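Local coordinates for protein TssK (Serratia sp. FS14, PDB 5Y0E) that probably serves as a baseplate component of the bacterial type VI secretion system, the contractile machine that delivers effectors into neighbouring cells, at residues S310-L322 against F432-S444. Numbering follows the deposited sequence.
Sequences SVVLEDNAIQLTL and FPGLDMEFWAIRS
A chi1 of -175° turns the Gln319 side chain away from its own amide nitrogen, and the extended chain passes obliquely over the indole of Trp440, whose CG stands anti to its carbonyl carbon (chi1 -72°), bringing the ring across to the neighbouring strand. Gln319 CB sits over one ring face, 3.5 Å from the centroid of the six-membered ring, a CH-pi contact, while the amide stacks on the indole with planes 25° apart. A long, flat-ended glutamine thus offers both methylene and amide to the broad ring. Val312 CG1 adds an apolar contact 3.8 Å from Trp440 CZ3. In the indole plane, Trp440 NE1 donates almost straight to Glu438 OE1 (3.1 Å), helping to hold the ring's rotation; His400 holds the other carboxylate oxygen. The strand through Ala317 to Gln319 pairs antiparallel with strand 436-443 within an antiparallel sheet of the C-terminal part, Ile318 and Ala441 exchanging backbone bonds (Ile318 N to Ala441 O, 2.9 Å). On the face opposite Trp440, Leu320 CD2 meets the edge of the Phe439 ring, branched aliphatic suiting flat aromatic; farther along, Leu322 CG packs 4.0 Å from Phe439 CB. Near the turn 313-316, long, multi-donor Arg443 grips Asp315 O side-on, NE and NH2 each 3.2 Å away, at this exposed end.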
ATOM      1  N   SER A 310      18.100  10.818  -6.109  1.00 39.32           N
ATOM      2  CA  SER A 310      18.779  12.102  -6.169  1.00 41.16           C
ATOM      3  C   SER A 310      19.562  12.278  -7.462  1.00 43.97           C
ATOM      4  O   SER A 310      20.129  11.331  -8.000  1.00 44.96           O
ATOM      5  CB  SER A 310      19.721  12.259  -4.995  1.00 40.28           C
ATOM      6  OG  SER A 310      20.079  13.604  -4.888  1.00 48.53           O
ATOM      7  N   VAL A 311      19.604  13.511  -7.945  1.00 43.75           N
ATOM      8  CA  VAL A 311      20.339  13.893  -9.139  1.00 40.99           C
ATOM      9  C   VAL A 311      21.345  15.002  -8.834  1.00 43.39           C
ATOM     10  O   VAL A 311      21.774  15.715  -9.721  1.00 41.71           O
ATOM     11  CB  VAL A 311      19.383  14.307 -10.275  1.00 40.56           C
ATOM     12  CG1 VAL A 311      18.531  13.148 -10.687  1.00 41.19           C
ATOM     13  CG2 VAL A 311      18.513  15.482  -9.861  1.00 37.47           C
ATOM     14  N   VAL A 312      21.700  15.165  -7.567  1.00 45.64           N
ATOM     15  CA  VAL A 312      22.716  16.107  -7.142  1.00 43.64           C
ATOM     16  C   VAL A 312      23.651  15.396  -6.186  1.00 48.69           C
ATOM     17  O   VAL A 312      23.368  14.308  -5.693  1.00 51.40           O
ATOM     18  CB  VAL A 312      22.132  17.361  -6.477  1.00 43.17           C
ATOM     19  CG1 VAL A 312      21.230  18.060  -7.430  1.00 44.32           C
ATOM     20  CG2 VAL A 312      21.417  16.999  -5.201  1.00 47.51           C
ATOM     21  N   LEU A 313      24.782  16.023  -5.934  1.00 52.61           N
ATOM     22  CA  LEU A 313      25.808  15.426  -5.096  1.00 54.00           C
ATOM     23  C   LEU A 313      25.547  15.623  -3.614  1.00 56.41           C
ATOM     24  O   LEU A 313      25.583  16.753  -3.126  1.00 58.24           O
ATOM     25  CB  LEU A 313      27.156  16.059  -5.396  1.00 51.45           C
ATOM     26  CG  LEU A 313      28.386  15.317  -4.920  1.00 50.18           C
ATOM     27  CD1 LEU A 313      28.505  14.021  -5.665  1.00 47.92           C
ATOM     28  CD2 LEU A 313      29.592  16.189  -5.165  1.00 45.94           C
ATOM     29  N   GLU A 314      25.261  14.529  -2.914  1.00 59.01           N
ATOM     30  CA  GLU A 314      25.007  14.564  -1.485  1.00 61.32           C
ATOM     31  C   GLU A 314      23.954  15.629  -1.276  1.00 62.68           C
ATOM     32  O   GLU A 314      22.881  15.562  -1.871  1.00 69.77           O
ATOM     33  CB  GLU A 314      26.244  14.877  -0.656  1.00 64.14           C
ATOM     34  CG  GLU A 314      27.463  14.116  -1.093  1.00 70.34           C
ATOM     35  CD  GLU A 314      27.870  13.079  -0.085  1.00 85.48           C
ATOM     36  OE1 GLU A 314      27.072  12.831   0.848  1.00 87.12           O
ATOM     37  OE2 GLU A 314      28.983  12.519  -0.220  1.00 88.14           O
ATOM     38  N   ASP A 315      24.250  16.619  -0.448  1.00 64.69           N
ATOM     39  CA  ASP A 315      23.319  17.704  -0.180  1.00 65.92           C
ATOM     40  C   ASP A 315      23.829  19.080  -0.586  1.00 63.35           C
ATOM     41  O   ASP A 315      23.454  20.078   0.016  1.00 68.63           O
ATOM     42  CB  ASP A 315      22.962  17.690   1.304  1.00 72.28           C
ATOM     43  CG  ASP A 315      24.173  17.514   2.199  1.00 77.97           C
ATOM     44  OD1 ASP A 315      25.294  17.891   1.789  1.00 74.25           O
ATOM     45  OD2 ASP A 315      24.001  17.000   3.322  1.00 80.80           O
ATOM     46  N   ASN A 316      24.674  19.157  -1.612  1.00 59.92           N
ATOM     47  CA  ASN A 316      25.103  20.461  -2.099  1.00 58.58           C
ATOM     48  C   ASN A 316      23.947  21.319  -2.568  1.00 60.94           C
ATOM     49  O   ASN A 316      24.118  22.530  -2.717  1.00 63.49           O
ATOM     50  CB  ASN A 316      26.080  20.306  -3.249  1.00 56.86           C
ATOM     51  CG  ASN A 316      27.381  19.719  -2.812  1.00 58.08           C
ATOM     52  OD1 ASN A 316      27.579  19.442  -1.634  1.00 61.22           O
ATOM     53  ND2 ASN A 316      28.273  19.502  -3.757  1.00 58.87           N
ATOM     54  N   ALA A 317      22.780  20.726  -2.807  1.00 58.55           N
ATOM     55  CA  ALA A 317      21.655  21.443  -3.375  1.00 56.08           C
ATOM     56  C   ALA A 317      20.387  20.673  -3.064  1.00 55.11           C
ATOM     57  O   ALA A 317      20.429  19.479  -2.783  1.00 54.73           O
ATOM     58  CB  ALA A 317      21.820  21.624  -4.882  1.00 52.24           C
ATOM     59  N   ILE A 318      19.262  21.369  -3.082  1.00 53.23           N
ATOM     60  CA  ILE A 318      17.975  20.799  -2.772  1.00 49.13           C
ATOM     61  C   ILE A 318      16.932  21.472  -3.602  1.00 50.60           C
ATOM     62  O   ILE A 318      16.883  22.655  -3.640  1.00 55.72           O
ATOM     63  CB  ILE A 318      17.648  21.018  -1.298  1.00 50.49           C
ATOM     64  CG1 ILE A 318      18.383  20.017  -0.450  1.00 51.23           C
ATOM     65  CG2 ILE A 318      16.190  20.813  -1.026  1.00 55.68           C
ATOM     66  CD1 ILE A 318      18.492  20.426   0.983  1.00 55.22           C
ATOM     67  N   GLN A 319      16.085  20.719  -4.270  1.00 47.97           N
ATOM     68  CA  GLN A 319      15.080  21.318  -5.105  1.00 48.12           C
ATOM     69  C   GLN A 319      13.859  21.679  -4.308  1.00 52.04           C
ATOM     70  O   GLN A 319      13.481  20.978  -3.426  1.00 55.93           O
ATOM     71  CB  GLN A 319      14.714  20.370  -6.224  1.00 46.85           C
ATOM     72  CG  GLN A 319      13.757  20.924  -7.233  1.00 46.01           C
ATOM     73  CD  GLN A 319      13.648  20.054  -8.437  1.00 45.54           C
ATOM     74  OE1 GLN A 319      14.251  19.023  -8.505  1.00 45.14           O
ATOM     75  NE2 GLN A 319      12.872  20.470  -9.387  1.00 48.42           N
ATOM     76  N   LEU A 320      13.232  22.787  -4.625  1.00 50.65           N
ATOM     77  CA  LEU A 320      12.062  23.169  -3.903  1.00 50.73           C
ATOM     78  C   LEU A 320      10.888  23.039  -4.819  1.00 53.79           C
ATOM     79  O   LEU A 320      10.941  23.466  -5.927  1.00 57.13           O
ATOM     80  CB  LEU A 320      12.186  24.603  -3.455  1.00 56.13           C
ATOM     81  CG  LEU A 320      12.731  24.881  -2.071  1.00 61.37           C
ATOM     82  CD1 LEU A 320      14.009  24.138  -1.793  1.00 53.85           C
ATOM     83  CD2 LEU A 320      12.973  26.362  -1.941  1.00 65.80           C
ATOM     84  N   THR A 321       9.815  22.453  -4.344  1.00 55.65           N
ATOM     85  CA  THR A 321       8.645  22.276  -5.154  1.00 55.33           C
ATOM     86  C   THR A 321       7.818  23.528  -5.257  1.00 59.58           C
ATOM     87  O   THR A 321       7.448  24.106  -4.271  1.00 62.58           O
ATOM     88  CB  THR A 321       7.749  21.200  -4.562  1.00 58.53           C
ATOM     89  OG1 THR A 321       8.554  20.139  -4.062  1.00 55.24           O
ATOM     90  CG2 THR A 321       6.825  20.665  -5.596  1.00 52.31           C
ATOM     91  N   LEU A 322       7.524  23.941  -6.468  1.00 59.02           N
ATOM     92  CA  LEU A 322       6.713  25.101  -6.668  1.00 60.45           C
ATOM     93  C   LEU A 322       5.293  24.626  -6.674  1.00 67.29           C
ATOM     94  O   LEU A 322       4.838  24.008  -7.607  1.00 70.69           O
ATOM     95  CB  LEU A 322       7.039  25.750  -7.987  1.00 58.98           C
ATOM     96  CG  LEU A 322       8.330  26.525  -8.056  1.00 61.32           C
ATOM     97  CD1 LEU A 322       8.568  26.862  -9.505  1.00 58.66           C
ATOM     98  CD2 LEU A 322       8.257  27.788  -7.237  1.00 60.07           C
ATOM     99  N   PHE A 432       3.332  33.930 -20.844  1.00 60.37           N
ATOM    100  CA  PHE A 432       4.456  33.033 -21.091  1.00 56.81           C
ATOM    101  C   PHE A 432       3.984  31.634 -21.455  1.00 56.64           C
ATOM    102  O   PHE A 432       4.001  30.722 -20.620  1.00 56.07           O
ATOM    103  CB  PHE A 432       5.374  32.989 -19.881  1.00 59.56           C
ATOM    104  CG  PHE A 432       5.984  34.305 -19.557  1.00 59.37           C
ATOM    105  CD1 PHE A 432       5.335  35.195 -18.737  1.00 66.54           C
ATOM    106  CD2 PHE A 432       7.205  34.656 -20.077  1.00 61.39           C
ATOM    107  CE1 PHE A 432       5.900  36.410 -18.435  1.00 70.46           C
ATOM    108  CE2 PHE A 432       7.774  35.869 -19.777  1.00 65.99           C
ATOM    109  CZ  PHE A 432       7.120  36.747 -18.953  1.00 68.43           C
ATOM    110  N   PRO A 433       3.608  31.417 -22.704  1.00 52.88           N
ATOM    111  CA  PRO A 433       3.217  30.079 -23.129  1.00 52.64           C
ATOM    112  C   PRO A 433       4.328  29.075 -22.917  1.00 53.95           C
ATOM    113  O   PRO A 433       5.499  29.343 -23.187  1.00 57.28           O
ATOM    114  CB  PRO A 433       2.915  30.259 -24.620  1.00 54.26           C
ATOM    115  CG  PRO A 433       3.602  31.499 -24.996  1.00 53.67           C
ATOM    116  CD  PRO A 433       3.540  32.378 -23.807  1.00 53.42           C
ATOM    117  N   GLY A 434       3.942  27.896 -22.461  1.00 57.81           N
ATOM    118  CA  GLY A 434       4.876  26.806 -22.332  1.00 57.65           C
ATOM    119  C   GLY A 434       5.750  26.851 -21.106  1.00 57.09           C
ATOM    120  O   GLY A 434       6.625  25.999 -20.971  1.00 58.17           O
ATOM    121  N   LEU A 435       5.520  27.796 -20.208  1.00 53.20           N
ATOM    122  CA  LEU A 435       6.395  27.994 -19.073  1.00 51.51           C
ATOM    123  C   LEU A 435       6.681  26.695 -18.349  1.00 54.42           C
ATOM    124  O   LEU A 435       5.784  25.890 -18.117  1.00 58.97           O
ATOM    125  CB  LEU A 435       5.769  28.986 -18.115  1.00 52.13           C
ATOM    126  CG  LEU A 435       6.686  29.303 -16.946  1.00 53.43           C
ATOM    127  CD1 LEU A 435       7.846  30.094 -17.469  1.00 58.81           C
ATOM    128  CD2 LEU A 435       5.948  30.082 -15.908  1.00 50.28           C
ATOM    129  N   ASP A 436       7.949  26.473 -18.041  1.00 52.71           N
ATOM    130  CA  ASP A 436       8.359  25.412 -17.139  1.00 55.33           C
ATOM    131  C   ASP A 436       9.418  25.996 -16.228  1.00 54.26           C
ATOM    132  O   ASP A 436      10.297  26.724 -16.689  1.00 54.07           O
ATOM    133  CB  ASP A 436       8.912  24.194 -17.884  1.00 56.79           C
ATOM    134  CG  ASP A 436       9.377  23.100 -16.939  1.00 62.31           C
ATOM    135  OD1 ASP A 436       8.556  22.616 -16.138  1.00 66.39           O
ATOM    136  OD2 ASP A 436      10.567  22.723 -16.975  1.00 60.10           O
ATOM    137  N   MET A 437       9.321  25.710 -14.937  1.00 53.83           N
ATOM    138  CA  MET A 437      10.254  26.288 -13.992  1.00 48.04           C
ATOM    139  C   MET A 437      10.733  25.236 -13.019  1.00 49.87           C
ATOM    140  O   MET A 437      10.072  24.227 -12.783  1.00 52.18           O
ATOM    141  CB  MET A 437       9.659  27.451 -13.228  1.00 45.88           C
ATOM    142  CG  MET A 437       9.450  28.658 -14.090  1.00 51.89           C
ATOM    143  SD  MET A 437       8.831  30.082 -13.203  1.00 52.21           S
ATOM    144  CE  MET A 437       7.690  29.302 -12.100  1.00 52.51           C
ATOM    145  N   GLU A 438      11.921  25.471 -12.502  1.00 48.16           N
ATOM    146  CA  GLU A 438      12.480  24.712 -11.408  1.00 49.62           C
ATOM    147  C   GLU A 438      13.055  25.711 -10.426  1.00 50.06           C
ATOM    148  O   GLU A 438      13.587  26.748 -10.823  1.00 50.15           O
ATOM    149  CB  GLU A 438      13.557  23.736 -11.879  1.00 47.88           C
ATOM    150  CG  GLU A 438      13.063  22.727 -12.865  1.00 49.82           C
ATOM    151  CD  GLU A 438      14.098  21.692 -13.235  1.00 52.78           C
ATOM    152  OE1 GLU A 438      15.242  21.800 -12.780  1.00 51.60           O
ATOM    153  OE2 GLU A 438      13.775  20.765 -13.991  1.00 53.89           O
ATOM    154  N   PHE A 439      12.919  25.411  -9.148  1.00 51.64           N
ATOM    155  CA  PHE A 439      13.384  26.283  -8.088  1.00 49.37           C
ATOM    156  C   PHE A 439      14.358  25.491  -7.246  1.00 50.71           C
ATOM    157  O   PHE A 439      14.001  24.458  -6.679  1.00 51.53           O
ATOM    158  CB  PHE A 439      12.217  26.788  -7.251  1.00 53.34           C
ATOM    159  CG  PHE A 439      12.567  27.919  -6.374  1.00 57.22           C
ATOM    160  CD1 PHE A 439      12.708  29.175  -6.889  1.00 57.14           C
ATOM    161  CD2 PHE A 439      12.762  27.732  -5.029  1.00 63.13           C
ATOM    162  CE1 PHE A 439      13.036  30.224  -6.083  1.00 61.15           C
ATOM    163  CE2 PHE A 439      13.092  28.789  -4.213  1.00 65.69           C
ATOM    164  CZ  PHE A 439      13.224  30.034  -4.743  1.00 64.40           C
ATOM    165  N   TRP A 440      15.585  25.960  -7.183  1.00 51.44           N
ATOM    166  CA  TRP A 440      16.630  25.248  -6.480  1.00 52.03           C
ATOM    167  C   TRP A 440      17.256  26.116  -5.406  1.00 52.97           C
ATOM    168  O   TRP A 440      17.350  27.335  -5.544  1.00 56.12           O
ATOM    169  CB  TRP A 440      17.707  24.799  -7.442  1.00 52.98           C
ATOM    170  CG  TRP A 440      17.317  23.683  -8.325  1.00 52.81           C
ATOM    171  CD1 TRP A 440      16.717  23.772  -9.535  1.00 53.01           C
ATOM    172  CD2 TRP A 440      17.532  22.298  -8.084  1.00 49.17           C
ATOM    173  NE1 TRP A 440      16.536  22.527 -10.060  1.00 49.85           N
ATOM    174  CE2 TRP A 440      17.037  21.604  -9.190  1.00 45.61           C
ATOM    175  CE3 TRP A 440      18.096  21.578  -7.035  1.00 48.14           C
ATOM    176  CZ2 TRP A 440      17.085  20.239  -9.281  1.00 43.23           C
ATOM    177  CZ3 TRP A 440      18.146  20.219  -7.129  1.00 46.55           C
ATOM    178  CH2 TRP A 440      17.640  19.562  -8.240  1.00 46.95           C
ATOM    179  N   ALA A 441      17.702  25.464  -4.345  1.00 53.15           N
ATOM    180  CA  ALA A 441      18.490  26.086  -3.298  1.00 54.62           C
ATOM    181  C   ALA A 441      19.851  25.419  -3.282  1.00 55.11           C
ATOM    182  O   ALA A 441      19.930  24.191  -3.329  1.00 52.55           O
ATOM    183  CB  ALA A 441      17.806  25.950  -1.947  1.00 58.35           C
ATOM    184  N   ILE A 442      20.916  26.222  -3.231  1.00 56.46           N
ATOM    185  CA  ILE A 442      22.279  25.730  -3.401  1.00 56.99           C
ATOM    186  C   ILE A 442      23.116  26.134  -2.202  1.00 61.58           C
ATOM    187  O   ILE A 442      23.292  27.325  -1.937  1.00 67.50           O
ATOM    188  CB  ILE A 442      22.913  26.253  -4.692  1.00 56.12           C
ATOM    189  CG1 ILE A 442      21.996  25.942  -5.863  1.00 55.50           C
ATOM    190  CG2 ILE A 442      24.249  25.617  -4.908  1.00 55.47           C
ATOM    191  CD1 ILE A 442      22.586  26.228  -7.205  1.00 50.49           C
ATOM    192  N   ARG A 443      23.656  25.147  -1.504  1.00 63.20           N
ATOM    193  CA  ARG A 443      24.407  25.411  -0.292  1.00 65.02           C
ATOM    194  C   ARG A 443      25.668  26.211  -0.599  1.00 68.27           C
ATOM    195  O   ARG A 443      26.313  26.020  -1.632  1.00 62.91           O
ATOM    196  CB  ARG A 443      24.764  24.092   0.379  1.00 65.27           C
ATOM    197  CG  ARG A 443      25.093  24.226   1.840  1.00 70.56           C
ATOM    198  CD  ARG A 443      25.580  22.915   2.446  1.00 70.94           C
ATOM    199  NE  ARG A 443      24.586  21.846   2.380  1.00 74.49           N
ATOM    200  CZ  ARG A 443      23.554  21.728   3.207  1.00 72.61           C
ATOM    201  NH1 ARG A 443      23.370  22.621   4.162  1.00 76.39           N
ATOM    202  NH2 ARG A 443      22.702  20.720   3.078  1.00 71.28           N
ATOM    203  N   SER A 444      26.026  27.108   0.312  1.00 71.34           N
ATOM    204  CA  SER A 444      27.200  27.955   0.110  1.00 68.94           C
ATOM    205  C   SER A 444      28.417  27.444   0.855  1.00 65.59           C
ATOM    206  O   SER A 444      29.540  27.824   0.541  1.00 69.35           O
ATOM    207  CB  SER A 444      26.897  29.379   0.546  1.00 69.33           C
ATOM    208  OG  SER A 444      25.584  29.741   0.170  1.00 69.59           O
TER
HETATM  209  O   HOH W   1      11.084  23.258  -8.609  1.00 47.51           O